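Local coordinates for protein phosphoribosylformylglycinamidine synthase 2 (Thermus thermophilus, PDB 3VIU) that belongs to the PurM-like AIR synthase-related family and carries two pairs of N- and C-terminal family domains, with adenosine-5'-diphosphate and magnesium bound, at residues V232-P235 / F236-K239. Sequence-based numbering, arbitrary orientation.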
ATOM      1  N   VAL A 232      11.722 -18.713   2.182  1.00 32.58           N
ATOM      2  CA  VAL A 232      12.145 -18.125   3.452  1.00 34.18           C
ATOM      3  C   VAL A 232      13.099 -16.958   3.227  1.00 33.95           C
ATOM      4  O   VAL A 232      13.943 -17.004   2.336  1.00 35.88           O
ATOM      5  CB  VAL A 232      12.865 -19.163   4.345  1.00 35.39           C
ATOM      6  CG1 VAL A 232      13.396 -18.487   5.603  1.00 35.25           C
ATOM      7  CG2 VAL A 232      11.911 -20.293   4.712  1.00 34.66           C
ATOM      8  N   GLY A 233      12.966 -15.913   4.033  1.00 31.00           N
ATOM      9  CA  GLY A 233      13.841 -14.765   3.884  1.00 29.21           C
ATOM     10  C   GLY A 233      14.745 -14.606   5.088  1.00 27.28           C
ATOM     11  O   GLY A 233      14.382 -15.008   6.191  1.00 28.71           O
ATOM     12  N   ASP A 234      15.923 -14.030   4.884  1.00 25.83           N
ATOM     13  CA  ASP A 234      16.882 -13.818   5.969  1.00 24.77           C
ATOM     14  C   ASP A 234      17.060 -12.324   6.211  1.00 23.64           C
ATOM     15  O   ASP A 234      17.865 -11.669   5.553  1.00 23.30           O
ATOM     16  CB  ASP A 234      18.232 -14.454   5.614  1.00 24.69           C
ATOM     17  CG  ASP A 234      19.286 -14.227   6.683  1.00 24.72           C
ATOM     18  OD1 ASP A 234      20.421 -14.708   6.502  1.00 27.68           O
ATOM     19  OD2 ASP A 234      18.988 -13.569   7.702  1.00 24.63           O
ATOM     20  N   PRO A 235      16.311 -11.768   7.175  1.00 24.32           N
ATOM     21  CA  PRO A 235      16.351 -10.344   7.536  1.00 23.71           C
ATOM     22  C   PRO A 235      17.674  -9.898   8.145  1.00 24.07           C
ATOM     23  O   PRO A 235      18.084  -8.740   8.011  1.00 24.18           O
ATOM     24  CB  PRO A 235      15.197 -10.213   8.517  1.00 24.44           C
ATOM     25  CG  PRO A 235      15.230 -11.539   9.218  1.00 24.25           C
ATOM     26  CD  PRO A 235      15.398 -12.508   8.064  1.00 22.68           C
ATOM     27  N   PHE A 236      18.340 -10.822   8.819  1.00 23.52           N
ATOM     28  CA  PHE A 236      19.618 -10.516   9.432  1.00 24.39           C
ATOM     29  C   PHE A 236      20.616 -10.128   8.350  1.00 23.60           C
ATOM     30  O   PHE A 236      21.366  -9.163   8.507  1.00 22.10           O
ATOM     31  CB  PHE A 236      20.076 -11.723  10.244  1.00 25.70           C
ATOM     32  CG  PHE A 236      19.123 -12.069  11.351  1.00 26.95           C
ATOM     33  CD1 PHE A 236      19.047 -11.272  12.488  1.00 25.16           C
ATOM     34  CD2 PHE A 236      18.237 -13.136  11.216  1.00 26.86           C
ATOM     35  CE1 PHE A 236      18.098 -11.529  13.471  1.00 27.91           C
ATOM     36  CE2 PHE A 236      17.282 -13.402  12.194  1.00 25.67           C
ATOM     37  CZ  PHE A 236      17.210 -12.599  13.320  1.00 27.09           C
ATOM     38  N   LEU A 237      20.602 -10.872   7.245  1.00 23.36           N
ATOM     39  CA  LEU A 237      21.470 -10.587   6.110  1.00 20.77           C
ATOM     40  C   LEU A 237      20.905  -9.362   5.399  1.00 20.95           C
ATOM     41  O   LEU A 237      21.636  -8.591   4.771  1.00 20.26           O
ATOM     42  CB  LEU A 237      21.498 -11.776   5.152  1.00 21.98           C
ATOM     43  CG  LEU A 237      22.153 -11.543   3.790  1.00 22.23           C
ATOM     44  CD1 LEU A 237      23.589 -11.085   3.969  1.00 23.23           C
ATOM     45  CD2 LEU A 237      22.086 -12.827   2.974  1.00 22.28           C
ATOM     46  N   GLY A 238      19.592  -9.186   5.516  1.00 20.03           N
ATOM     47  CA  GLY A 238      18.937  -8.053   4.891  1.00 21.48           C
ATOM     48  C   GLY A 238      19.453  -6.744   5.448  1.00 21.70           C
ATOM     49  O   GLY A 238      19.673  -5.788   4.704  1.00 21.64           O
ATOM     50  N   LYS A 239      19.649  -6.704   6.764  1.00 23.46           N
ATOM     51  CA  LYS A 239      20.158  -5.512   7.444  1.00 22.23           C
ATOM     52  C   LYS A 239      21.532  -5.151   6.874  1.00 21.16           C
ATOM     53  O   LYS A 239      21.805  -3.992   6.562  1.00 18.58           O
ATOM     54  CB  LYS A 239      20.265  -5.779   8.949  1.00 22.90           C
ATOM     55  CG  LYS A 239      20.874  -4.642   9.766  1.00 25.45           C
ATOM     56  CD  LYS A 239      19.977  -3.412   9.820  1.00 27.59           C
ATOM     57  CE  LYS A 239      20.649  -2.273  10.595  1.00 30.26           C
ATOM     58  NZ  LYS A 239      19.859  -1.003  10.613  1.00 31.33           N
TER
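Asp234 and Pro235 run straight into Phe236 and Leu237 as the chain leaves a loop and starts helix 235-250. Asp234 is the N-cap and Pro235 the first helical residue. Lys239 N donates to Pro235 O at 2.9 Å, a regular helical backbone bond. Gly238 N, at 3.0 Å, and Leu237 N make weak bonds to Asp234 O.

The Asp234 CG lies anti to its own backbone N (chi1 178°), which swings the carboxylate over the helix start. Asp234 OD2 accepts from Leu237 N at 3.2 Å. The N-H points well at OD2 (160°) but arrives from above the carboxylate plane. Asp234 OD1 rests 3.4 Å from Leu237 CB, and the two side chains cross at about a right angle. Asp234 OD2 also sits at the edge of the Phe236 ring, 3.6 Å from Phe236 CD2.

Pro235 and Phe236 lie side by side; Pro235 CG lies 3.9 Å from Phe236 CD2. Both also touch Ala151 of helix 132-152. Lys239 turns away to a salt bridge with Glu243.

Pro235 has no N-H to offer, which suits the first turn. The carboxylate probably interacts favourably with the partial positive charge at the helix start, consistent with a charged N-cap that closes it.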